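Local coordinates for alpha-1,2-mannosidase (Bacteroides thetaiotaomicron, PDB 2WW2), which hydrolyses alpha-linked mannosides with inversion of anomeric configuration, as a calcium-dependent glycoside hydrolase of family 92 from a human gut symbiont, at residues A337-F342 with V385-D390; S525-P530 with V587-Y592; Y635-S638 with Y643-C646; P647-Y652 with F731-S736. All blocks are in the same frame, centred on the assembly; numbering follows the deposited sequence. Where two conformers were deposited one is given.

Interaction 1: A337-F342 with V385-D390; sequences AVHPLF and VSLLVD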
loop_
_atom_site.group_PDB
_atom_site.type_symbol
_atom_site.label_atom_id
_atom_site.label_comp_id
_atom_site.label_asym_id
_atom_site.label_seq_id
_atom_site.Cartn_x
_atom_site.Cartn_y
_atom_site.Cartn_z
ATOM N N ALA A 337 -14.094 -3.423 -27.395
ATOM C CA ALA A 337 -13.362 -4.426 -28.174
ATOM C C ALA A 337 -14.233 -5.577 -28.672
ATOM O O ALA A 337 -13.953 -6.161 -29.714
ATOM C CB ALA A 337 -12.180 -4.982 -27.343
ATOM N N VAL A 338 -15.261 -5.936 -27.909
ATOM C CA VAL A 338 -16.118 -7.075 -28.277
ATOM C C VAL A 338 -16.856 -6.797 -29.607
ATOM O O VAL A 338 -16.775 -7.571 -30.568
ATOM C CB VAL A 338 -17.140 -7.422 -27.135
ATOM C CG1 VAL A 338 -18.215 -8.374 -27.648
ATOM C CG2 VAL A 338 -16.407 -8.049 -25.914
ATOM N N HIS A 339 -17.589 -5.697 -29.675
ATOM C CA HIS A 339 -18.277 -5.403 -30.935
ATOM C C HIS A 339 -17.325 -5.092 -32.078
ATOM O O HIS A 339 -17.572 -5.508 -33.200
ATOM C CB HIS A 339 -19.369 -4.348 -30.732
ATOM C CG HIS A 339 -20.551 -4.904 -30.012
ATOM N ND1 HIS A 339 -21.516 -5.654 -30.653
ATOM C CD2 HIS A 339 -20.868 -4.922 -28.693
ATOM C CE1 HIS A 339 -22.411 -6.061 -29.768
ATOM N NE2 HIS A 339 -22.043 -5.629 -28.573
ATOM N N PRO A 340 -16.218 -4.371 -31.799
ATOM C CA PRO A 340 -15.241 -4.222 -32.882
ATOM C C PRO A 340 -14.721 -5.556 -33.397
ATOM O O PRO A 340 -14.503 -5.700 -34.602
ATOM C CB PRO A 340 -14.124 -3.418 -32.235
ATOM C CG PRO A 340 -14.909 -2.490 -31.244
ATOM C CD PRO A 340 -15.985 -3.422 -30.691
ATOM N N LEU A 341 -14.507 -6.533 -32.512
ATOM C CA LEU A 341 -14.115 -7.852 -33.006
ATOM C C LEU A 341 -15.199 -8.402 -33.945
ATOM O O LEU A 341 -14.882 -8.976 -34.994
ATOM C CB LEU A 341 -13.839 -8.842 -31.851
ATOM C CG LEU A 341 -13.206 -10.174 -32.293
ATOM C CD1 LEU A 341 -11.778 -9.970 -32.787
ATOM C CD2 LEU A 341 -13.221 -11.275 -31.176
ATOM N N PHE A 342 -16.475 -8.251 -33.580
ATOM C CA PHE A 342 -17.544 -8.700 -34.472
ATOM C C PHE A 342 -17.470 -7.985 -35.828
ATOM O O PHE A 342 -17.580 -8.622 -36.874
ATOM C CB PHE A 342 -18.965 -8.512 -33.863
ATOM C CG PHE A 342 -19.186 -9.228 -32.548
ATOM C CD1 PHE A 342 -18.468 -10.389 -32.221
ATOM C CD2 PHE A 342 -20.127 -8.746 -31.637
ATOM C CE1 PHE A 342 -18.688 -11.046 -30.991
ATOM C CE2 PHE A 342 -20.336 -9.388 -30.407
ATOM C CZ PHE A 342 -19.611 -10.542 -30.085
ATOM N N VAL A 385 -24.231 4.407 -29.430
ATOM C CA VAL A 385 -23.833 5.181 -30.602
ATOM C C VAL A 385 -22.555 4.615 -31.215
ATOM O O VAL A 385 -22.405 4.504 -32.440
ATOM C CB VAL A 385 -23.628 6.653 -30.203
ATOM C CG1 VAL A 385 -23.047 7.435 -31.354
ATOM C CG2 VAL A 385 -24.989 7.248 -29.729
ATOM N N SER A 386 -21.631 4.230 -30.360
ATOM C CA SER A 386 -20.365 3.684 -30.837
ATOM C C SER A 386 -20.570 2.415 -31.675
ATOM O O SER A 386 -19.962 2.260 -32.737
ATOM C CB SER A 386 -19.429 3.392 -29.654
ATOM O OG SER A 386 -18.261 2.718 -30.116
ATOM N N LEU A 387 -21.419 1.503 -31.213
ATOM C CA LEU A 387 -21.684 0.282 -31.990
ATOM C C LEU A 387 -22.209 0.612 -33.382
ATOM O O LEU A 387 -21.786 0.031 -34.378
ATOM C CB LEU A 387 -22.725 -0.592 -31.292
ATOM C CG LEU A 387 -22.171 -1.637 -30.317
ATOM C CD1 LEU A 387 -21.489 -0.944 -29.123
ATOM C CD2 LEU A 387 -23.333 -2.535 -29.849
ATOM N N LEU A 388 -23.145 1.545 -33.448
ATOM C CA LEU A 388 -23.690 1.932 -34.741
ATOM C C LEU A 388 -22.631 2.587 -35.634
ATOM O O LEU A 388 -22.509 2.270 -36.817
ATOM C CB LEU A 388 -24.891 2.879 -34.559
ATOM C CG LEU A 388 -26.153 2.333 -33.863
ATOM C CD1 LEU A 388 -27.238 3.434 -33.768
ATOM C CD2 LEU A 388 -26.691 1.157 -34.653
ATOM N N VAL A 389 -21.881 3.529 -35.075
ATOM C CA VAL A 389 -20.954 4.317 -35.914
ATOM C C VAL A 389 -19.699 3.515 -36.288
ATOM O O VAL A 389 -19.214 3.571 -37.431
ATOM C CB VAL A 389 -20.573 5.626 -35.217
ATOM C CG1 VAL A 389 -19.481 6.352 -36.022
ATOM C CG2 VAL A 389 -21.844 6.504 -35.056
ATOM N N ASP A 390 -19.175 2.757 -35.333
ATOM C CA ASP A 390 -18.015 1.925 -35.636
ATOM C C ASP A 390 -18.350 0.992 -36.804
ATOM O O ASP A 390 -17.548 0.841 -37.758
ATOM C CB ASP A 390 -17.555 1.124 -34.408
ATOM C CG ASP A 390 -16.274 0.343 -34.674
ATOM O OD1 ASP A 390 -15.238 0.986 -34.988
ATOM O OD2 ASP A 390 -16.302 -0.911 -34.587
#
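One face of the His339 imidazole is met by Leu387, whose CD2 methyl stands almost exactly over the ring centre, 3.5 Å from the centroid and 3° off the normal. At the edge of the Phe342 ring, in its plane, lies CE1 of the same histidine, while Val338 O sits over one Phe342 face. The leucine contact is a textbook CH-pi approach: CD2 is nearly equidistant from all five ring atoms, with NE2 of His339 at 3.6 Å. The histidine CG is anti to its carbonyl carbon (chi1 -73°), which carries the ring across to the second helix. Rotation of the imidazole is fixed from beyond the pair by a hydrogen bond between its NE2 and Asn329 OD1. The next residue, Pro340, meets Asp390, one turn beyond Leu387; the two side chains cross at about a right angle, and OD2 of Asp390 lies 4.0 Å from Pro340 CG. Both carboxylate oxygens have polar partners outside the pair: OD2 forms a salt bridge with Lys394, and OD1 takes a hydrogen bond from Gly648 N. Such side-by-side packing of buried helices, here 338-345 and 383-393, is consistent with the (alpha/alpha)6 toroid expected of a catalytic domain of the six-hairpin clan.

Interaction 2: S525-P530 with V587-Y592; sequences SVFHDP and VQHAIY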
loop_
_atom_site.group_PDB
_atom_site.type_symbol
_atom_site.label_atom_id
_atom_site.label_comp_id
_atom_site.label_asym_id
_atom_site.label_seq_id
_atom_site.Cartn_x
_atom_site.Cartn_y
_atom_site.Cartn_z
ATOM N N SER A 525 -9.248 8.565 -20.438
ATOM C CA SER A 525 -10.442 8.255 -21.226
ATOM C C SER A 525 -10.682 9.291 -22.327
ATOM O O SER A 525 -11.712 9.991 -22.339
ATOM C CB SER A 525 -11.679 8.127 -20.315
ATOM O OG SER A 525 -12.774 7.585 -21.027
ATOM N N VAL A 526 -9.723 9.385 -23.248
ATOM C CA VAL A 526 -9.827 10.305 -24.377
ATOM C C VAL A 526 -9.304 9.572 -25.614
ATOM O O VAL A 526 -8.304 9.957 -26.205
ATOM C CB VAL A 526 -9.009 11.600 -24.133
ATOM C CG1 VAL A 526 -9.351 12.681 -25.185
ATOM C CG2 VAL A 526 -9.286 12.142 -22.725
ATOM N N PHE A 527 -9.972 8.507 -26.006
ATOM C CA PHE A 527 -9.426 7.706 -27.093
ATOM C C PHE A 527 -9.703 8.263 -28.486
ATOM O O PHE A 527 -9.092 7.822 -29.437
ATOM C CB PHE A 527 -9.841 6.234 -26.982
ATOM C CG PHE A 527 -11.047 6.011 -26.137
ATOM C CD1 PHE A 527 -12.311 6.046 -26.703
ATOM C CD2 PHE A 527 -10.918 5.767 -24.785
ATOM C CE1 PHE A 527 -13.430 5.841 -25.925
ATOM C CE2 PHE A 527 -12.054 5.558 -23.983
ATOM C CZ PHE A 527 -13.302 5.596 -24.570
ATOM N N HIS A 528 -10.612 9.228 -28.596
ATOM C CA HIS A 528 -10.808 9.935 -29.861
ATOM C C HIS A 528 -9.796 11.075 -30.052
ATOM O O HIS A 528 -9.734 11.700 -31.127
ATOM C CB HIS A 528 -12.248 10.454 -29.981
ATOM C CG HIS A 528 -12.629 11.452 -28.929
ATOM N ND1 HIS A 528 -12.732 11.130 -27.591
ATOM C CD2 HIS A 528 -12.965 12.764 -29.028
ATOM C CE1 HIS A 528 -13.099 12.202 -26.908
ATOM N NE2 HIS A 528 -13.238 13.212 -27.757
ATOM N N ASP A 529 -8.980 11.343 -29.031
ATOM C CA ASP A 529 -8.034 12.462 -29.129
ATOM C C ASP A 529 -6.773 12.309 -28.256
ATOM O O ASP A 529 -6.494 13.154 -27.414
ATOM C CB ASP A 529 -8.754 13.775 -28.782
ATOM C CG ASP A 529 -8.066 14.997 -29.373
ATOM O OD1 ASP A 529 -7.045 14.837 -30.091
ATOM O OD2 ASP A 529 -8.556 16.126 -29.128
ATOM N N PRO A 530 -6.000 11.231 -28.455
ATOM C CA PRO A 530 -4.770 11.110 -27.675
ATOM C C PRO A 530 -3.850 12.336 -27.826
ATOM O O PRO A 530 -3.207 12.733 -26.860
ATOM C CB PRO A 530 -4.110 9.857 -28.257
ATOM C CG PRO A 530 -5.275 9.024 -28.754
ATOM C CD PRO A 530 -6.237 10.065 -29.320
ATOM N N VAL A 587 -8.832 2.641 -18.881
ATOM C CA VAL A 587 -7.426 2.448 -19.259
ATOM C C VAL A 587 -7.165 1.169 -20.063
ATOM O O VAL A 587 -6.012 0.842 -20.304
ATOM C CB VAL A 587 -6.442 2.532 -18.060
ATOM C CG1 VAL A 587 -6.421 3.942 -17.492
ATOM C CG2 VAL A 587 -6.792 1.505 -17.002
ATOM N N GLN A 588 -8.208 0.467 -20.506
ATOM C CA GLN A 588 -8.005 -0.742 -21.336
ATOM C C GLN A 588 -7.151 -0.464 -22.592
ATOM O O GLN A 588 -6.385 -1.309 -23.030
ATOM C CB GLN A 588 -9.346 -1.352 -21.761
ATOM C CG GLN A 588 -10.043 -2.117 -20.639
ATOM C CD GLN A 588 -11.434 -2.622 -21.030
ATOM O OE1 GLN A 588 -11.848 -2.517 -22.194
ATOM N NE2 GLN A 588 -12.151 -3.182 -20.060
ATOM N N HIS A 589 -7.304 0.722 -23.164
ATOM C CA HIS A 589 -6.577 1.104 -24.382
ATOM C C HIS A 589 -5.198 1.699 -24.095
ATOM O O HIS A 589 -4.415 1.917 -25.012
ATOM C CB HIS A 589 -7.381 2.158 -25.133
ATOM C CG HIS A 589 -7.368 3.495 -24.458
ATOM N ND1 HIS A 589 -8.042 3.740 -23.281
ATOM C CD2 HIS A 589 -6.726 4.645 -24.770
ATOM C CE1 HIS A 589 -7.831 4.991 -22.904
ATOM N NE2 HIS A 589 -7.032 5.560 -23.790
ATOM N N ALA A 590 -4.891 1.968 -22.825
ATOM C CA ALA A 590 -3.775 2.881 -22.525
ATOM C C ALA A 590 -2.398 2.367 -22.951
ATOM O O ALA A 590 -1.538 3.149 -23.359
ATOM C CB ALA A 590 -3.780 3.282 -21.046
ATOM N N ILE A 591 -2.171 1.061 -22.864
ATOM C CA ILE A 591 -0.881 0.531 -23.304
ATOM C C ILE A 591 -0.579 0.868 -24.764
ATOM O O ILE A 591 0.587 0.998 -25.147
ATOM C CB ILE A 591 -0.770 -0.991 -23.107
ATOM C CG1 ILE A 591 -0.555 -1.284 -21.634
ATOM C CG2 ILE A 591 0.437 -1.523 -23.871
ATOM C CD1 ILE A 591 -0.354 -2.786 -21.325
ATOM N N TYR A 592 -1.626 1.050 -25.569
ATOM C CA TYR A 592 -1.433 1.324 -26.993
ATOM C C TYR A 592 -1.135 2.789 -27.262
ATOM O O TYR A 592 -0.839 3.147 -28.402
ATOM C CB TYR A 592 -2.659 0.894 -27.815
ATOM C CG TYR A 592 -2.773 -0.616 -27.949
ATOM C CD1 TYR A 592 -2.112 -1.291 -28.978
ATOM C CD2 TYR A 592 -3.505 -1.361 -27.032
ATOM C CE1 TYR A 592 -2.187 -2.672 -29.104
ATOM C CE2 TYR A 592 -3.582 -2.757 -27.135
ATOM C CZ TYR A 592 -2.909 -3.398 -28.177
ATOM O OH TYR A 592 -2.987 -4.773 -28.307
HETATM O O HOH W 1 -6.286 8.404 -24.410
#
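His589, whose ring meets Phe527, holds one water at NE2, 3.0 Å away and in the plane of the imidazole at its edge. The same water donates a weak bond to Val526 O, 3.1 Å from its oxygen, so a single solvent molecule spans the two loops beside the ring contact. Over a face of the imidazole comes the edge of Phe527: its CD2 lies 3.7 Å from His589 CE1, displaced from the ring centre toward the rim. The ring centroids are 5.2 Å apart and the planes stand at 76°, a T-shaped stack with phenylalanine as the edge. The His589 CG is wedged between its own backbone N and carbonyl carbon (chi1 72°), a conformation that projects the imidazole toward the facing loop. Each ring rides on a type I turn, Val526 to Asp529 and Val587 to Ala590. Asp529 then caps helix 530-537 through OD1, which bonds Gly532 N, and Phe527 has a second edge-to-face partner in Tyr453. Water and stack together join two buried interhelical loops, consistent with the connections that link helices in the (alpha/alpha)6 catalytic domain of six-hairpin glycosidases.

Interaction 3: Y635-S638 with Y643-C646; sequences YVFS and YPVC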
loop_
_atom_site.group_PDB
_atom_site.type_symbol
_atom_site.label_atom_id
_atom_site.label_comp_id
_atom_site.label_asym_id
_atom_site.label_seq_id
_atom_site.Cartn_x
_atom_site.Cartn_y
_atom_site.Cartn_z
ATOM N N TYR A 635 -7.826 -9.473 -25.035
ATOM C CA TYR A 635 -6.769 -10.481 -25.185
ATOM C C TYR A 635 -6.730 -11.013 -26.622
ATOM O O TYR A 635 -5.654 -11.194 -27.198
ATOM C CB TYR A 635 -6.971 -11.617 -24.189
ATOM C CG TYR A 635 -5.852 -12.659 -24.206
ATOM C CD1 TYR A 635 -4.790 -12.594 -23.292
ATOM C CD2 TYR A 635 -5.857 -13.687 -25.128
ATOM C CE1 TYR A 635 -3.761 -13.540 -23.308
ATOM C CE2 TYR A 635 -4.817 -14.641 -25.151
ATOM C CZ TYR A 635 -3.790 -14.553 -24.244
ATOM O OH TYR A 635 -2.798 -15.491 -24.249
ATOM N N VAL A 636 -7.896 -11.257 -27.210
ATOM C CA VAL A 636 -7.937 -11.772 -28.591
ATOM C C VAL A 636 -7.276 -10.795 -29.559
ATOM O O VAL A 636 -6.374 -11.159 -30.306
ATOM C CB VAL A 636 -9.383 -12.111 -29.031
ATOM C CG1 VAL A 636 -9.427 -12.448 -30.519
ATOM C CG2 VAL A 636 -9.895 -13.301 -28.216
ATOM N N PHE A 637 -7.730 -9.557 -29.549
ATOM C CA PHE A 637 -7.092 -8.537 -30.374
ATOM C C PHE A 637 -5.586 -8.463 -30.090
ATOM O O PHE A 637 -4.778 -8.537 -31.006
ATOM C CB PHE A 637 -7.730 -7.175 -30.102
ATOM C CG PHE A 637 -8.859 -6.838 -31.035
ATOM C CD1 PHE A 637 -8.624 -6.678 -32.397
ATOM C CD2 PHE A 637 -10.154 -6.672 -30.550
ATOM C CE1 PHE A 637 -9.674 -6.366 -33.272
ATOM C CE2 PHE A 637 -11.208 -6.370 -31.407
ATOM C CZ PHE A 637 -10.964 -6.194 -32.764
ATOM N N SER A 638 -5.217 -8.298 -28.823
ATOM C CA SER A 638 -3.803 -8.087 -28.484
ATOM C C SER A 638 -2.914 -9.246 -28.927
ATOM O O SER A 638 -1.798 -9.024 -29.415
ATOM C CB SER A 638 -3.621 -7.784 -26.988
ATOM O OG SER A 638 -4.237 -6.544 -26.674
ATOM N N TYR A 643 -5.285 -3.476 -32.025
ATOM C CA TYR A 643 -6.394 -3.194 -31.117
ATOM C C TYR A 643 -7.145 -1.939 -31.532
ATOM O O TYR A 643 -6.522 -0.959 -31.945
ATOM C CB TYR A 643 -5.839 -2.993 -29.695
ATOM C CG TYR A 643 -6.887 -2.830 -28.631
ATOM C CD1 TYR A 643 -7.468 -3.941 -28.021
ATOM C CD2 TYR A 643 -7.295 -1.566 -28.217
ATOM C CE1 TYR A 643 -8.430 -3.802 -27.016
ATOM C CE2 TYR A 643 -8.270 -1.421 -27.212
ATOM C CZ TYR A 643 -8.826 -2.540 -26.625
ATOM O OH TYR A 643 -9.794 -2.396 -25.643
ATOM N N PRO A 644 -8.485 -1.966 -31.435
ATOM C CA PRO A 644 -9.345 -0.834 -31.816
ATOM C C PRO A 644 -9.378 0.203 -30.699
ATOM O O PRO A 644 -10.335 0.259 -29.929
ATOM C CB PRO A 644 -10.732 -1.489 -31.979
ATOM C CG PRO A 644 -10.715 -2.600 -30.969
ATOM C CD PRO A 644 -9.277 -3.158 -31.077
ATOM N N VAL A 645 -8.341 1.023 -30.614
ATOM C CA VAL A 645 -8.293 2.076 -29.589
ATOM C C VAL A 645 -9.528 2.993 -29.613
ATOM O O VAL A 645 -10.076 3.342 -28.565
ATOM C CB VAL A 645 -7.003 2.898 -29.753
ATOM C CG1 VAL A 645 -7.023 4.150 -28.845
ATOM C CG2 VAL A 645 -5.784 2.004 -29.427
ATOM N N CYS A 646 -9.980 3.373 -30.809
ATOM C CA CYS A 646 -11.087 4.310 -30.914
ATOM C C CYS A 646 -12.167 3.793 -31.861
ATOM O O CYS A 646 -12.155 4.113 -33.072
ATOM C CB CYS A 646 -10.580 5.672 -31.408
ATOM S SG CYS A 646 -11.816 6.970 -31.407
#
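A tight helix-to-strand return brings Tyr643 and Pro644 back against Phe637, which lies near the end of helix 632-640. Four residues separate the two segments, and the Phe637 and Tyr643 CA atoms come within 5.4 Å. The main touch is a CH-pi contact. Pro644 CD stands over the centre of one Phe637 face, 3.5 Å from the centroid and 5° off the normal, while Pro644 CG leans toward the far rim, 3.8 Å from Phe637 CE2. As CD is bonded to the amide nitrogen, its hydrogens are probably somewhat polarised, which suits a ring face. The same carbon also lies 3.4 Å above the plane of the Tyr643 ring, toward its rim. Tyr643 turns its CG anti to the backbone N (chi1 -174°), beside the carbonyl carbon and hence next to the proline that follows. Its CD1 reaches Phe637 CB at 3.9 Å. Pro644 is the centre of an inverse gamma turn, closed by a weak bond from Val645 N to Tyr643 O. Ser638 OG bonds Tyr592 OH, and the Tyr592 ring lies nearly parallel to that of Tyr643. Strand 642-643 pairs with strand 651-654. The proline-aromatic CH-pi contact thus closes a compact helix-to-strand turn, joining helix 632-640 to the small three-stranded antiparallel sheet.

Interaction 4: P647-Y652 with F731-S736; sequences PGMPEY and FPYSYS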
loop_
_atom_site.group_PDB
_atom_site.type_symbol
_atom_site.label_atom_id
_atom_site.label_comp_id
_atom_site.label_asym_id
_atom_site.label_seq_id
_atom_site.Cartn_x
_atom_site.Cartn_y
_atom_site.Cartn_z
ATOM N N PRO A 647 -13.119 3.006 -31.324
ATOM C CA PRO A 647 -14.186 2.547 -32.202
ATOM C C PRO A 647 -14.879 3.757 -32.785
ATOM O O PRO A 647 -15.049 4.781 -32.094
ATOM C CB PRO A 647 -15.114 1.747 -31.265
ATOM C CG PRO A 647 -14.137 1.190 -30.194
ATOM C CD PRO A 647 -13.174 2.382 -29.988
ATOM N N GLY A 648 -15.272 3.656 -34.047
ATOM C CA GLY A 648 -15.849 4.810 -34.737
ATOM C C GLY A 648 -14.811 5.356 -35.695
ATOM O O GLY A 648 -15.140 6.045 -36.647
ATOM N N MET A 649 -13.548 5.032 -35.435
ATOM C CA MET A 649 -12.466 5.287 -36.393
ATOM C C MET A 649 -11.972 3.928 -36.874
ATOM O O MET A 649 -11.494 3.130 -36.068
ATOM C CB MET A 649 -11.310 6.043 -35.724
ATOM C CG MET A 649 -10.089 6.288 -36.611
ATOM S SD MET A 649 -10.424 7.260 -38.098
ATOM C CE MET A 649 -11.345 8.665 -37.456
ATOM N N PRO A 650 -12.082 3.655 -38.184
ATOM C CA PRO A 650 -11.786 2.295 -38.650
ATOM C C PRO A 650 -10.272 2.018 -38.750
ATOM O O PRO A 650 -9.734 1.836 -39.852
ATOM C CB PRO A 650 -12.499 2.223 -40.014
ATOM C CG PRO A 650 -12.558 3.668 -40.498
ATOM C CD PRO A 650 -12.738 4.484 -39.217
ATOM N N GLU A 651 -9.609 1.986 -37.591
ATOM C CA GLU A 651 -8.146 1.842 -37.474
ATOM C C GLU A 651 -7.894 0.921 -36.305
ATOM O O GLU A 651 -8.618 0.990 -35.307
ATOM C CB GLU A 651 -7.493 3.169 -37.027
ATOM C CG GLU A 651 -7.066 4.082 -38.102
ATOM C CD GLU A 651 -6.536 5.389 -37.574
ATOM O OE1 GLU A 651 -6.373 5.599 -36.335
ATOM O OE2 GLU A 651 -6.297 6.239 -38.428
ATOM N N TYR A 652 -6.820 0.138 -36.376
ATOM C CA TYR A 652 -6.402 -0.668 -35.237
ATOM C C TYR A 652 -4.935 -0.377 -34.945
ATOM O O TYR A 652 -4.085 -0.548 -35.832
ATOM C CB TYR A 652 -6.582 -2.169 -35.562
ATOM C CG TYR A 652 -7.977 -2.549 -36.015
ATOM C CD1 TYR A 652 -8.899 -3.078 -35.117
ATOM C CD2 TYR A 652 -8.374 -2.366 -37.341
ATOM C CE1 TYR A 652 -10.164 -3.434 -35.520
ATOM C CE2 TYR A 652 -9.640 -2.709 -37.750
ATOM C CZ TYR A 652 -10.531 -3.249 -36.832
ATOM O OH TYR A 652 -11.793 -3.584 -37.241
ATOM N N PHE A 731 1.668 7.894 -36.819
ATOM C CA PHE A 731 0.727 7.892 -35.690
ATOM C C PHE A 731 -0.730 7.721 -36.133
ATOM O O PHE A 731 -1.135 8.251 -37.173
ATOM C CB PHE A 731 0.852 9.170 -34.833
ATOM C CG PHE A 731 2.262 9.493 -34.396
ATOM C CD1 PHE A 731 3.220 8.496 -34.260
ATOM C CD2 PHE A 731 2.618 10.803 -34.102
ATOM C CE1 PHE A 731 4.511 8.806 -33.869
ATOM C CE2 PHE A 731 3.896 11.119 -33.697
ATOM C CZ PHE A 731 4.844 10.124 -33.578
ATOM N N PRO A 732 -1.537 7.017 -35.329
ATOM C CA PRO A 732 -2.955 6.880 -35.664
ATOM C C PRO A 732 -3.739 8.165 -35.389
ATOM O O PRO A 732 -3.149 9.210 -35.045
ATOM C CB PRO A 732 -3.434 5.726 -34.759
ATOM C CG PRO A 732 -2.167 5.112 -34.199
ATOM C CD PRO A 732 -1.178 6.226 -34.145
ATOM N N TYR A 733 -5.058 8.097 -35.564
ATOM C CA TYR A 733 -5.917 9.276 -35.528
ATOM C C TYR A 733 -5.980 9.998 -34.176
ATOM O O TYR A 733 -5.999 9.371 -33.125
ATOM C CB TYR A 733 -7.339 8.866 -35.934
ATOM C CG TYR A 733 -8.393 9.951 -35.787
ATOM C CD1 TYR A 733 -8.630 10.858 -36.814
ATOM C CD2 TYR A 733 -9.174 10.040 -34.637
ATOM C CE1 TYR A 733 -9.588 11.826 -36.704
ATOM C CE2 TYR A 733 -10.134 11.017 -34.509
ATOM C CZ TYR A 733 -10.343 11.900 -35.557
ATOM O OH TYR A 733 -11.292 12.859 -35.465
ATOM N N SER A 734 -6.022 11.322 -34.214
ATOM C CA SER A 734 -6.497 12.091 -33.071
ATOM C C SER A 734 -7.381 13.182 -33.613
ATOM O O SER A 734 -7.088 13.760 -34.663
ATOM C CB SER A 734 -5.352 12.748 -32.289
ATOM O OG SER A 734 -4.618 11.795 -31.545
ATOM N N TYR A 735 -8.439 13.502 -32.886
ATOM C CA TYR A 735 -9.284 14.601 -33.277
ATOM C C TYR A 735 -8.503 15.918 -33.470
ATOM O O TYR A 735 -8.758 16.669 -34.425
ATOM C CB TYR A 735 -10.414 14.807 -32.259
ATOM C CG TYR A 735 -11.240 16.007 -32.617
ATOM C CD1 TYR A 735 -11.982 16.023 -33.785
ATOM C CD2 TYR A 735 -11.237 17.147 -31.822
ATOM C CE1 TYR A 735 -12.723 17.124 -34.144
ATOM C CE2 TYR A 735 -11.986 18.254 -32.167
ATOM C CZ TYR A 735 -12.722 18.232 -33.333
ATOM O OH TYR A 735 -13.449 19.330 -33.710
ATOM N N SER A 736 -7.559 16.208 -32.575
ATOM C CA SER A 736 -6.886 17.510 -32.639
ATOM C C SER A 736 -5.666 17.514 -33.557
ATOM O O SER A 736 -5.036 18.536 -33.740
ATOM C CB SER A 736 -6.506 18.012 -31.244
ATOM O OG SER A 736 -5.487 17.210 -30.696
#
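The methyl of Met649, not its sulfur, is poised over the middle of the Tyr733 ring. CE lies 3.5 Å from the ring centroid and 9° off the normal, so the contact is CH-pi in its closest part. SD stands further back and obliquely, 4.5 Å from the same centroid, which completes a Met-aromatic contact. The thioether reaches this position because its chain bends twice, at chi2 (60°) and again at chi3, curling CE across the tyrosine face; Met649 CG meanwhile rests 3.8 Å from Tyr733 CB. The far end of the tyrosine is held as well, its OH accepting a hydrogen bond from Trp456 NE1.

Beside this apolar pair runs the one hydrogen bond between the segments. Tyr733 N donates to Glu651 OE1 over 2.9 Å, nearly straight at 170°, and OE1 accepts with its syn lone pair, the one on the side of the other carboxylate oxygen. Beyond CG the glutamate is extended, which delivers its carboxylate to the main chain of the C-terminal tail. OE1 also lies 3.3 Å from Pro732 CB and 3.4 Å from Tyr733 CB. Just before the glutamate the chain makes an inverse gamma turn centred on Pro650, with Glu651 N bonded to Met649 O at 2.7 Å. Chemically, the tail is gripped in two ways: an acceptor that is probably ionised takes a main-chain N-H, and the S-methyl group of a polarisable thioether settles on the electron-rich ring face of that same residue.

Overall arrangement
Followed from the N terminus, the four contacts come in series, and none nests in or crosses another. Interaction 1 closes a loop of 42 residues, mostly helical, and pairs two helices of the core; interaction 2 closes 56 residues between two interhelical loops. Interaction 3 spans four residues, and interaction 4 begins at the very next residue, 647, closing 78 residues, with 32 in strands and few in helices, to reach the C-terminal tail. In space they form one cluster. Phe637 and Pro644 of interaction 3 pack on helix 338-345, Pro340 of interaction 1 packs on Pro647 of interaction 4, and His528 and Asp529 of interaction 2 bond the tail at Tyr735 and Ser736.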